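Local atomic coordinates of uncharacterized esterase YxiM (Bacillus subtilis, PDB entry 2O14), a protein that is uncharacterised but probably hydrolyses ester bonds as a GDSL-type lipolytic enzyme carrying a galactose-binding-like domain. Residues A[242-245]-A[246-249]; A[211-214]-A[215-219]; A[321-324]-A[325-328]; A[183-186]-A[187-191]; A[302-305]-A[306-310]. All coordinates share one frame; numbering follows the deposited sequence.

All five contacts are local turns of chain inside the GDSL hydrolase domain, and each takes its chemistry from its place. Contact 4, the buried one, lies beside the predicted active site and rests on small residues, an amide and a selenomethionine. Contacts 1 and 2 touch each other: a loop after strand 233-237 meets the start of helix 212-217, carboxylates facing backbone N-H groups. Contacts 3 and 5 both close helices, differently. In contact 3, at the surface, a glycine ends helix 315-326 beside an isoleucine-tyrosine pair; in contact 5 a Schellman motif ends helix 298-307, where glutamates answer the basic residues of helix 251-266.

Contact 1 of 5, residues A[242-245]-A[246-249]; sequences DTNP and KHKE
N244 with K246, and D242 with E249, close a tight local turn in the loop between strand 233-237 and helix 251-266. The segment begins with D242, the last residue of the G-x-N-D motif of SGNH hydrolases. N244 reaches its amide forward along the chain: with CG anti to the backbone N (chi1 -169°), OD1 accepts the N-H of K246 at 3.1 Å, which makes an Asx turn. Asparagine suits this place because its short side chain can imitate a backbone carbonyl. A second turn overlaps the first, since K248 N donates to P245 O at 2.8 Å. K246 lays its CG 3.3 Å from N244 OD1, while its extended chain runs on past the amide. One water is shared by N244 ND2, weakly, and H247 NE2. Without the amide, as with an alanine here, the K246 N-H would probably lose its side-chain acceptor and the turn be freer to open. At the closed end D242 and E249 lie side by side, D242 OD2 to E249 OE2 only 2.5 Å, their carboxylate planes 34° apart. D242 OD2 also accepts the N-H of A212, and E249 OE1 that of R213. Two acid oxygens so close imply that one of the groups is probably protonated, while the N-H groups of A212 and R213 would probably ease the remaining charge.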
loop_
_atom_site.group_PDB
_atom_site.type_symbol
_atom_site.label_atom_id
_atom_site.label_comp_id
_atom_site.label_asym_id
_atom_site.label_seq_id
_atom_site.Cartn_x
_atom_site.Cartn_y
_atom_site.Cartn_z
ATOM N N ASP A 242 4.057 1.056 -17.533
ATOM C CA ASP A 242 4.883 0.107 -18.256
ATOM C C ASP A 242 5.013 0.429 -19.744
ATOM O O ASP A 242 6.009 0.061 -20.375
ATOM C CB ASP A 242 4.315 -1.300 -18.076
ATOM C CG ASP A 242 4.187 -1.688 -16.613
ATOM O OD1 ASP A 242 3.334 -1.109 -15.911
ATOM O OD2 ASP A 242 4.954 -2.561 -16.162
ATOM N N THR A 243 4.022 1.119 -20.303
ATOM C CA THR A 243 4.047 1.460 -21.721
ATOM C C THR A 243 4.898 2.688 -22.032
ATOM O O THR A 243 5.181 2.974 -23.198
ATOM C CB THR A 243 2.620 1.691 -22.279
ATOM O OG1 THR A 243 1.988 2.760 -21.563
ATOM C CG2 THR A 243 1.784 0.422 -22.146
ATOM N N ASN A 244 5.299 3.415 -20.994
ATOM C CA ASN A 244 6.139 4.597 -21.170
ATOM C C ASN A 244 7.519 4.115 -21.635
ATOM O O ASN A 244 8.148 3.285 -20.979
ATOM C CB ASN A 244 6.276 5.347 -19.845
ATOM C CG ASN A 244 6.918 6.717 -20.006
ATOM O OD1 ASN A 244 7.827 6.910 -20.821
ATOM N ND2 ASN A 244 6.456 7.675 -19.211
ATOM N N PRO A 245 8.004 4.635 -22.773
ATOM C CA PRO A 245 9.306 4.271 -23.348
ATOM C C PRO A 245 10.522 4.462 -22.438
ATOM O O PRO A 245 11.484 3.699 -22.529
ATOM C CB PRO A 245 9.401 5.160 -24.593
ATOM C CG PRO A 245 7.970 5.395 -24.963
ATOM C CD PRO A 245 7.315 5.620 -23.624
ATOM N N LYS A 246 10.492 5.472 -21.573
ATOM C CA LYS A 246 11.641 5.731 -20.706
ATOM C C LYS A 246 12.076 4.544 -19.843
ATOM O O LYS A 246 13.253 4.425 -19.507
ATOM C CB LYS A 246 11.382 6.948 -19.811
ATOM C CG LYS A 246 10.338 6.743 -18.729
ATOM C CD LYS A 246 10.294 7.961 -17.822
ATOM C CE LYS A 246 9.310 7.788 -16.677
ATOM N NZ LYS A 246 9.331 8.973 -15.770
ATOM N N HIS A 247 11.137 3.669 -19.496
ATOM C CA HIS A 247 11.443 2.499 -18.674
ATOM C C HIS A 247 12.056 1.392 -19.522
ATOM O O HIS A 247 12.618 0.432 -18.995
ATOM C CB HIS A 247 10.174 1.960 -17.999
ATOM C CG HIS A 247 9.470 2.966 -17.142
ATOM N ND1 HIS A 247 10.065 3.565 -16.052
ATOM C CD2 HIS A 247 8.220 3.481 -17.216
ATOM C CE1 HIS A 247 9.213 4.405 -15.493
ATOM N NE2 HIS A 247 8.084 4.372 -16.180
ATOM N N LYS A 248 11.935 1.529 -20.839
ATOM C CA LYS A 248 12.469 0.544 -21.771
ATOM C C LYS A 248 12.025 -0.861 -21.375
ATOM O O LYS A 248 12.825 -1.790 -21.326
ATOM C CB LYS A 248 13.998 0.643 -21.807
ATOM C CG LYS A 248 14.486 2.050 -22.157
ATOM C CD LYS A 248 15.991 2.210 -21.999
ATOM C CE LYS A 248 16.750 1.577 -23.147
ATOM N NZ LYS A 248 16.399 2.211 -24.451
ATOM N N GLU A 249 10.736 -1.001 -21.074
ATOM C CA GLU A 249 10.176 -2.290 -20.689
ATOM C C GLU A 249 9.169 -2.724 -21.745
ATOM O O GLU A 249 8.011 -2.303 -21.717
ATOM C CB GLU A 249 9.488 -2.195 -19.324
ATOM C CG GLU A 249 8.821 -3.494 -18.899
ATOM C CD GLU A 249 7.940 -3.338 -17.673
ATOM O OE1 GLU A 249 8.451 -3.450 -16.538
ATOM O OE2 GLU A 249 6.733 -3.089 -17.850
HETATM O O HOH W 1 8.524 0.830 -21.292
HETATM O O HOH W 2 5.648 6.168 -16.734
#

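Contact 2 of 5, residues A[211-214]-A[215-219]; sequences IARG and FRNDG
I211 O accepts F215 N at 3.0 Å, and A212, R213 and G214 repeat this i to i+4 bond with R216, N217 and D218 to build helix 212-217, with I211 as its N-cap residue. The helix lies on the connection between strands 201-204 and 233-237 of the parallel sheet. Side chains meet the turn mainly through their first carbons. F215 CB stands 3.5 Å from I211 O, and the ring then leads away to pack on M261 and I224, where a large apolar group fits a buried face. R216 CB lies 3.4 Å from A212 O; beyond it the chain stays extended to NE, which pairs with D260. R213 instead bends at chi3 (-62°), carrying its guanidinium to E253 and its NH1 to the carbonyl of H247. At the far end D218 packs its carboxylate against the first turn, OD2 3.8 Å from G214 CA. Helix 251-266 is thus met in two ways, by the apolar packing of F215 on M261 and A212 on V257, and by the charges of R213 and R216 on its acids E253 and D260, a mixture that would probably help fix how the two helices lie.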
loop_
_atom_site.group_PDB
_atom_site.type_symbol
_atom_site.label_atom_id
_atom_site.label_comp_id
_atom_site.label_asym_id
_atom_site.label_seq_id
_atom_site.Cartn_x
_atom_site.Cartn_y
_atom_site.Cartn_z
ATOM N N ILE A 211 5.921 0.281 -12.236
ATOM C CA ILE A 211 5.824 -0.638 -13.366
ATOM C C ILE A 211 6.057 -2.038 -12.794
ATOM O O ILE A 211 6.408 -2.177 -11.622
ATOM C CB ILE A 211 6.914 -0.332 -14.425
ATOM C CG1 ILE A 211 8.298 -0.390 -13.774
ATOM C CG2 ILE A 211 6.689 1.061 -15.038
ATOM C CD1 ILE A 211 9.451 -0.183 -14.753
ATOM N N ALA A 212 5.878 -3.068 -13.613
ATOM C CA ALA A 212 6.067 -4.444 -13.162
ATOM C C ALA A 212 7.480 -4.739 -12.652
ATOM O O ALA A 212 7.652 -5.340 -11.589
ATOM C CB ALA A 212 5.717 -5.419 -14.294
ATOM N N ARG A 213 8.490 -4.330 -13.417
ATOM C CA ARG A 213 9.878 -4.583 -13.036
ATOM C C ARG A 213 10.171 -4.009 -11.652
ATOM O O ARG A 213 10.723 -4.698 -10.795
ATOM C CB ARG A 213 10.835 -3.967 -14.062
ATOM C CG ARG A 213 12.284 -4.408 -13.917
ATOM C CD ARG A 213 13.202 -3.482 -14.688
ATOM N NE ARG A 213 12.950 -3.483 -16.128
ATOM C CZ ARG A 213 12.846 -2.380 -16.867
ATOM N NH1 ARG A 213 12.633 -2.465 -18.173
ATOM N NH2 ARG A 213 12.925 -1.185 -16.293
ATOM N N GLY A 214 9.797 -2.749 -11.445
ATOM C CA GLY A 214 10.026 -2.099 -10.165
ATOM C C GLY A 214 9.278 -2.743 -9.007
ATOM O O GLY A 214 9.839 -2.945 -7.934
ATOM N N PHE A 215 8.008 -3.061 -9.215
ATOM C CA PHE A 215 7.214 -3.681 -8.169
ATOM C C PHE A 215 7.883 -4.986 -7.753
ATOM O O PHE A 215 7.946 -5.320 -6.571
ATOM C CB PHE A 215 5.792 -3.951 -8.678
ATOM C CG PHE A 215 4.809 -4.266 -7.587
ATOM C CD1 PHE A 215 4.721 -5.547 -7.054
ATOM C CD2 PHE A 215 4.003 -3.261 -7.053
ATOM C CE1 PHE A 215 3.846 -5.823 -5.996
ATOM C CE2 PHE A 215 3.131 -3.524 -6.001
ATOM C CZ PHE A 215 3.051 -4.806 -5.469
ATOM N N ARG A 216 8.405 -5.711 -8.734
ATOM C CA ARG A 216 9.063 -6.982 -8.471
ATOM C C ARG A 216 10.405 -6.866 -7.762
ATOM O O ARG A 216 10.643 -7.513 -6.737
ATOM C CB ARG A 216 9.279 -7.747 -9.776
ATOM C CG ARG A 216 10.032 -9.059 -9.600
ATOM C CD ARG A 216 10.202 -9.770 -10.926
ATOM N NE ARG A 216 10.777 -11.102 -10.767
ATOM C CZ ARG A 216 12.063 -11.348 -10.521
ATOM N NH1 ARG A 216 12.930 -10.348 -10.405
ATOM N NH2 ARG A 216 12.483 -12.600 -10.385
ATOM N N ASN A 217 11.268 -6.023 -8.309
ATOM C CA ASN A 217 12.626 -5.876 -7.798
ATOM C C ASN A 217 12.947 -4.906 -6.668
ATOM O O ASN A 217 13.923 -5.116 -5.944
ATOM C CB ASN A 217 13.549 -5.562 -8.972
ATOM C CG ASN A 217 13.442 -6.589 -10.078
ATOM O OD1 ASN A 217 13.855 -6.343 -11.212
ATOM N ND2 ASN A 217 12.892 -7.752 -9.754
ATOM N N ASP A 218 12.145 -3.861 -6.488
ATOM C CA ASP A 218 12.490 -2.880 -5.464
ATOM C C ASP A 218 11.824 -2.918 -4.089
ATOM O O ASP A 218 11.797 -1.905 -3.393
ATOM C CB ASP A 218 12.404 -1.469 -6.074
ATOM C CG ASP A 218 13.373 -1.288 -7.250
ATOM O OD1 ASP A 218 14.529 -1.732 -7.130
ATOM O OD2 ASP A 218 12.995 -0.710 -8.291
ATOM N N GLY A 219 11.303 -4.075 -3.687
ATOM C CA GLY A 219 10.716 -4.175 -2.355
ATOM C C GLY A 219 9.239 -4.486 -2.188
ATOM O O GLY A 219 8.858 -5.181 -1.239
#

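Contact 3 of 5, residues A[321-324]-A[325-328]; sequences AYFT and SIGP
I326 reaches back one helical turn to Y322 and F323, and its branched side chain serves both. CB stands 3.8 Å from Y322 O, at the root of the fork. CG1 takes the crowded position between the backbone N and the carbonyl carbon (chi1 64°), where it sits 3.4 Å from both Y322 O and F323 O. That rotation swings the CG2 branch over one face of the Y322 ring, a CH-pi contact of 4.2 Å to the centroid, 21° off the ring normal and displaced toward the rim. The tip, CD1, rests 3.8 Å from Y322 CE1 and approaches the edge of the F323 ring near its plane. A beta-branched residue suits the place because one branch covers the Y322 face while the other reaches both rings. All this happens at the C-terminal end of helix 315-326, in the hydrolase domain, where the regular bonding frays. Y322 O receives the hydroxyl of S325, OG at 2.8 Å, besides weak bonds from S325 N and I326 N; serine, short and polar, can turn its OG back on the helix in this way. F323 O accepts two N-H groups, that of I326 and, at 2.9 Å, G327 N. G327 then leaves the helix with a positive phi of 92°, where a side chain would jam against the preceding carbonyl, and becomes the N-cap of helix 328-332. The Y322 ring also makes a cation-pi contact with R353 of helix 345-361, while F323 meets the ring of H290.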
loop_
_atom_site.group_PDB
_atom_site.type_symbol
_atom_site.label_atom_id
_atom_site.label_comp_id
_atom_site.label_asym_id
_atom_site.label_seq_id
_atom_site.Cartn_x
_atom_site.Cartn_y
_atom_site.Cartn_z
ATOM N N ALA A 321 -17.640 0.361 -20.007
ATOM C CA ALA A 321 -19.084 0.190 -20.141
ATOM C C ALA A 321 -19.782 1.189 -19.215
ATOM O O ALA A 321 -20.786 1.799 -19.585
ATOM C CB ALA A 321 -19.486 -1.243 -19.779
ATOM N N TYR A 322 -19.237 1.365 -18.015
ATOM C CA TYR A 322 -19.820 2.299 -17.060
ATOM C C TYR A 322 -19.677 3.748 -17.528
ATOM O O TYR A 322 -20.599 4.550 -17.364
ATOM C CB TYR A 322 -19.170 2.135 -15.685
ATOM C CG TYR A 322 -19.725 3.075 -14.643
ATOM C CD1 TYR A 322 -18.950 4.111 -14.127
ATOM C CD2 TYR A 322 -21.028 2.935 -14.176
ATOM C CE1 TYR A 322 -19.461 4.986 -13.170
ATOM C CE2 TYR A 322 -21.550 3.803 -13.220
ATOM C CZ TYR A 322 -20.759 4.826 -12.721
ATOM O OH TYR A 322 -21.274 5.682 -11.772
ATOM N N PHE A 323 -18.529 4.086 -18.108
ATOM C CA PHE A 323 -18.320 5.447 -18.589
ATOM C C PHE A 323 -19.259 5.706 -19.762
ATOM O O PHE A 323 -19.832 6.790 -19.881
ATOM C CB PHE A 323 -16.870 5.664 -19.039
ATOM C CG PHE A 323 -15.846 5.421 -17.957
ATOM C CD1 PHE A 323 -16.093 5.799 -16.638
ATOM C CD2 PHE A 323 -14.620 4.838 -18.267
ATOM C CE1 PHE A 323 -15.132 5.600 -15.639
ATOM C CE2 PHE A 323 -13.650 4.634 -17.276
ATOM C CZ PHE A 323 -13.910 5.017 -15.960
ATOM N N THR A 324 -19.409 4.709 -20.629
ATOM C CA THR A 324 -20.291 4.831 -21.781
ATOM C C THR A 324 -21.732 5.048 -21.321
ATOM O O THR A 324 -22.489 5.766 -21.971
ATOM C CB THR A 324 -20.254 3.560 -22.668
ATOM O OG1 THR A 324 -18.969 3.443 -23.290
ATOM C CG2 THR A 324 -21.322 3.627 -23.751
ATOM N N SER A 325 -22.103 4.443 -20.197
ATOM C CA SER A 325 -23.466 4.564 -19.690
ATOM C C SER A 325 -23.762 5.870 -18.960
ATOM O O SER A 325 -24.930 6.205 -18.744
ATOM C CB SER A 325 -23.800 3.390 -18.766
ATOM O OG SER A 325 -23.173 3.536 -17.506
ATOM N N ILE A 326 -22.725 6.608 -18.574
ATOM C CA ILE A 326 -22.947 7.867 -17.869
ATOM C C ILE A 326 -22.586 9.092 -18.705
ATOM O O ILE A 326 -22.921 10.219 -18.336
ATOM C CB ILE A 326 -22.172 7.917 -16.527
ATOM C CG1 ILE A 326 -20.664 7.871 -16.776
ATOM C CG2 ILE A 326 -22.604 6.756 -15.635
ATOM C CD1 ILE A 326 -19.845 7.979 -15.503
ATOM N N GLY A 327 -21.909 8.872 -19.831
ATOM C CA GLY A 327 -21.542 9.977 -20.702
ATOM C C GLY A 327 -20.177 10.591 -20.441
ATOM O O GLY A 327 -19.658 10.504 -19.330
ATOM N N PRO A 328 -19.572 11.228 -21.455
ATOM C CA PRO A 328 -18.256 11.866 -21.348
ATOM C C PRO A 328 -18.156 12.932 -20.259
ATOM O O PRO A 328 -17.169 12.995 -19.528
ATOM C CB PRO A 328 -18.047 12.456 -22.740
ATOM C CG PRO A 328 -18.766 11.488 -23.617
ATOM C CD PRO A 328 -20.045 11.243 -22.850
#

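Contact 4 of 5, residues A[183-186]-A[187-191]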
loop_
_atom_site.group_PDB
_atom_site.type_symbol
_atom_site.label_atom_id
_atom_site.label_comp_id
_atom_site.label_asym_id
_atom_site.label_seq_id
_atom_site.Cartn_x
_atom_site.Cartn_y
_atom_site.Cartn_z
ATOM N N LYS A 183 -8.487 14.067 -1.935
ATOM C CA LYS A 183 -9.195 14.493 -3.137
ATOM C C LYS A 183 -8.970 13.459 -4.244
ATOM O O LYS A 183 -9.850 13.204 -5.066
ATOM C CB LYS A 183 -8.666 15.862 -3.569
ATOM C CG LYS A 183 -9.348 16.475 -4.777
ATOM C CD LYS A 183 -8.653 17.775 -5.161
ATOM C CE LYS A 183 -9.328 18.446 -6.345
ATOM N NZ LYS A 183 -8.610 19.689 -6.751
ATOM N N GLN A 184 -7.778 12.873 -4.249
ATOM C CA GLN A 184 -7.411 11.856 -5.222
ATOM C C GLN A 184 -7.363 10.519 -4.489
ATOM O O GLN A 184 -7.227 10.482 -3.264
ATOM C CB GLN A 184 -6.032 12.163 -5.814
ATOM C CG GLN A 184 -5.668 11.313 -7.028
ATOM C CD GLN A 184 -4.303 11.659 -7.597
ATOM O OE1 GLN A 184 -3.765 12.739 -7.342
ATOM N NE2 GLN A 184 -3.742 10.750 -8.389
ATOM N N ALA A 185 -7.477 9.425 -5.232
ATOM C CA ALA A 185 -7.425 8.101 -4.626
ATOM C C ALA A 185 -7.272 6.990 -5.664
ATOM O O ALA A 185 -7.649 7.149 -6.825
ATOM C CB ALA A 185 -8.677 7.865 -3.785
ATOM N N GLY A 186 -6.691 5.872 -5.243
ATOM C CA GLY A 186 -6.530 4.737 -6.133
ATOM C C GLY A 186 -7.675 3.827 -5.754
ATOM O O GLY A 186 -8.104 3.860 -4.604
ATOM N N TRP A 187 -8.185 3.015 -6.673
ATOM C CA TRP A 187 -9.315 2.172 -6.301
ATOM C C TRP A 187 -8.984 1.135 -5.237
ATOM O O TRP A 187 -9.880 0.607 -4.588
ATOM C CB TRP A 187 -9.970 1.514 -7.530
ATOM C CG TRP A 187 -9.188 0.456 -8.260
ATOM C CD1 TRP A 187 -8.439 0.620 -9.391
ATOM C CD2 TRP A 187 -9.176 -0.948 -7.972
ATOM N NE1 TRP A 187 -7.972 -0.596 -9.832
ATOM C CE2 TRP A 187 -8.409 -1.575 -8.979
ATOM C CE3 TRP A 187 -9.744 -1.739 -6.962
ATOM C CZ2 TRP A 187 -8.195 -2.957 -9.007
ATOM C CZ3 TRP A 187 -9.532 -3.115 -6.989
ATOM C CH2 TRP A 187 -8.763 -3.708 -8.006
ATOM N N GLY A 188 -7.699 0.856 -5.043
ATOM C CA GLY A 188 -7.317 -0.091 -4.013
ATOM C C GLY A 188 -7.577 0.541 -2.655
ATOM O O GLY A 188 -7.771 -0.143 -1.651
ATOM N N GLN A 189 -7.583 1.867 -2.629
ATOM C CA GLN A 189 -7.829 2.607 -1.400
ATOM C C GLN A 189 -9.316 2.561 -1.046
ATOM O O GLN A 189 -9.689 2.707 0.117
ATOM C CB GLN A 189 -7.374 4.057 -1.575
ATOM C CG GLN A 189 -7.745 4.992 -0.432
ATOM C CD GLN A 189 -7.299 6.423 -0.693
ATOM O OE1 GLN A 189 -7.666 7.345 0.038
ATOM N NE2 GLN A 189 -6.500 6.611 -1.740
HETATM N N MSE A 190 -10.161 2.355 -2.057
HETATM C CA MSE A 190 -11.607 2.296 -1.852
HETATM C C MSE A 190 -12.133 0.870 -1.730
HETATM O O MSE A 190 -13.298 0.654 -1.400
HETATM C CB MSE A 190 -12.336 3.004 -2.997
HETATM C CG MSE A 190 -13.076 4.250 -2.556
HETATM SE SE MSE A 190 -11.896 5.592 -1.814
HETATM C CE MSE A 190 -11.679 6.668 -3.404
ATOM N N LEU A 191 -11.270 -0.097 -2.002
ATOM C CA LEU A 191 -11.635 -1.501 -1.919
ATOM C C LEU A 191 -12.291 -1.858 -0.586
ATOM O O LEU A 191 -13.342 -2.504 -0.552
ATOM C CB LEU A 191 -10.394 -2.369 -2.111
ATOM C CG LEU A 191 -10.466 -3.497 -3.136
ATOM C CD1 LEU A 191 -9.205 -4.340 -3.001
ATOM C CD2 LEU A 191 -11.710 -4.353 -2.918
#
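A185 lies between Q189 and the selenomethionine M190. The CE methyl of M190 comes to 3.3 Å from A185 CB, tighter than carbon pairs usually sit and perhaps strained or imprecise, while the amide of Q189 lies against the same alanine, with CD 3.7 Å from A185 CB. Bends at chi2 (61°) and chi3 together bring the M190 tip back toward the alanine, whereas Q189 reaches it with an extended chain. Alanine fits because a longer side chain would probably collide with both. G186 O accepts the N-H of Q189 at 2.9 Å, and Q189 CB crowds the same oxygen at 3.1 Å. This is the first turn of the short, weakly bonded helix 187-190, which follows the loop after the strand leading to the predicted nucleophile S171 of the SGNH fold. Cutting Q189 back to an alanine is likely to open a gap beside the A185 methyl and hold that strip of chain less firmly. Earlier in the chain the contact loosens: the partly exposed Q184 turns away from the helix to lie beside the predicted catalytic H342. The W187 indole also leaves this turn, but for the interior, packing against M235 of strand 233-237 while its NE1 donates to Q237 OE1.

Contact 5 of 5, residues A[302-305]-A[306-310]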
loop_
_atom_site.group_PDB
_atom_site.type_symbol
_atom_site.label_atom_id
_atom_site.label_comp_id
_atom_site.label_asym_id
_atom_site.label_seq_id
_atom_site.Cartn_x
_atom_site.Cartn_y
_atom_site.Cartn_z
ATOM N N LEU A 302 -4.430 -10.356 -20.424
ATOM C CA LEU A 302 -5.452 -11.364 -20.715
ATOM C C LEU A 302 -4.776 -12.719 -20.924
ATOM O O LEU A 302 -5.201 -13.732 -20.370
ATOM C CB LEU A 302 -6.239 -10.986 -21.973
ATOM C CG LEU A 302 -6.954 -9.630 -21.960
ATOM C CD1 LEU A 302 -7.536 -9.351 -23.335
ATOM C CD2 LEU A 302 -8.045 -9.625 -20.900
ATOM N N ALA A 303 -3.715 -12.722 -21.723
ATOM C CA ALA A 303 -2.976 -13.944 -22.011
ATOM C C ALA A 303 -2.420 -14.587 -20.740
ATOM O O ALA A 303 -2.537 -15.800 -20.544
ATOM C CB ALA A 303 -1.844 -13.644 -22.984
ATOM N N LEU A 304 -1.816 -13.772 -19.879
ATOM C CA LEU A 304 -1.245 -14.258 -18.627
ATOM C C LEU A 304 -2.285 -14.917 -17.728
ATOM O O LEU A 304 -1.994 -15.900 -17.051
ATOM C CB LEU A 304 -0.578 -13.108 -17.867
ATOM C CG LEU A 304 0.833 -12.705 -18.303
ATOM C CD1 LEU A 304 1.199 -11.349 -17.705
ATOM C CD2 LEU A 304 1.817 -13.777 -17.862
ATOM N N ALA A 305 -3.498 -14.373 -17.717
ATOM C CA ALA A 305 -4.556 -14.931 -16.882
ATOM C C ALA A 305 -4.881 -16.366 -17.297
ATOM O O ALA A 305 -5.118 -17.234 -16.453
ATOM C CB ALA A 305 -5.798 -14.060 -16.975
ATOM N N GLU A 306 -4.880 -16.606 -18.605
ATOM C CA GLU A 306 -5.180 -17.920 -19.165
ATOM C C GLU A 306 -3.996 -18.868 -19.027
ATOM O O GLU A 306 -4.153 -20.014 -18.606
ATOM C CB GLU A 306 -5.551 -17.774 -20.641
ATOM C CG GLU A 306 -6.668 -16.770 -20.882
ATOM C CD GLU A 306 -6.844 -16.421 -22.348
ATOM O OE1 GLU A 306 -5.867 -15.935 -22.964
ATOM O OE2 GLU A 306 -7.958 -16.627 -22.883
ATOM N N GLU A 307 -2.814 -18.376 -19.382
ATOM C CA GLU A 307 -1.584 -19.158 -19.314
ATOM C C GLU A 307 -1.183 -19.572 -17.897
ATOM O O GLU A 307 -0.757 -20.710 -17.675
ATOM C CB GLU A 307 -0.440 -18.370 -19.946
ATOM C CG GLU A 307 -0.551 -18.205 -21.445
ATOM C CD GLU A 307 0.436 -17.190 -21.979
ATOM O OE1 GLU A 307 1.581 -17.165 -21.486
ATOM O OE2 GLU A 307 0.073 -16.425 -22.896
ATOM N N GLU A 308 -1.307 -18.651 -16.943
ATOM C CA GLU A 308 -0.943 -18.932 -15.554
ATOM C C GLU A 308 -2.147 -19.301 -14.695
ATOM O O GLU A 308 -2.021 -19.508 -13.491
ATOM C CB GLU A 308 -0.222 -17.728 -14.942
ATOM C CG GLU A 308 1.071 -17.357 -15.653
ATOM C CD GLU A 308 2.031 -18.533 -15.776
ATOM O OE1 GLU A 308 2.263 -19.220 -14.758
ATOM O OE2 GLU A 308 2.557 -18.765 -16.887
ATOM N N LYS A 309 -3.316 -19.371 -15.321
ATOM C CA LYS A 309 -4.543 -19.731 -14.625
ATOM C C LYS A 309 -4.817 -18.878 -13.384
ATOM O O LYS A 309 -4.895 -19.388 -12.266
ATOM C CB LYS A 309 -4.494 -21.211 -14.237
ATOM C CG LYS A 309 -4.271 -22.137 -15.418
ATOM C CD LYS A 309 -4.174 -23.589 -14.981
ATOM C CE LYS A 309 -3.887 -24.494 -16.169
ATOM N NZ LYS A 309 -4.942 -24.381 -17.217
ATOM N N THR A 310 -4.965 -17.576 -13.588
ATOM C CA THR A 310 -5.251 -16.670 -12.485
ATOM C C THR A 310 -6.669 -16.146 -12.679
ATOM O O THR A 310 -7.267 -16.355 -13.733
ATOM C CB THR A 310 -4.298 -15.464 -12.483
ATOM O OG1 THR A 310 -4.621 -14.596 -13.579
ATOM C CG2 THR A 310 -2.853 -15.925 -12.622
#
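A305 and T310 close the C-terminal end of helix 298-307: A305 O accepts T310 N at 2.9 Å, in the carbonyl plane and on a lone pair. With K309 at positive phi (53°) and its N-H weakly bonded to E306 O, this is a Schellman motif. It ends the helix in the beta-alpha-beta crossover from strand 271-275 to strand 311-313. The bonds before the cap are of unequal strength. E307 N donates to A303 O at 2.8 Å, and E308 N to L304 O at the same 2.8 Å. E306 N is shared weakly between A303 O and L302 O; the latter receives only weak bonds here, from A305 N and this long one. The small A305 keeps the cap compact, with A305 CB 3.6 Å from T310 OG1, a hydroxyl itself hydrogen-bonded to a residue adjoining the segment. E307 runs alongside the helix, OE2 3.4 Å from A303 CB, but its charge is met by helix 251-266: OE1 by R259 and OE2 by K255. E308, bent at chi2 (-54°), gives OE2 to R259 as well and OE1 to R263. All four carboxylate oxygens are thus engaged, which implies that negative charge, probably unfavourable near the C-terminal end of a helix, is balanced by R259, R263 and K255.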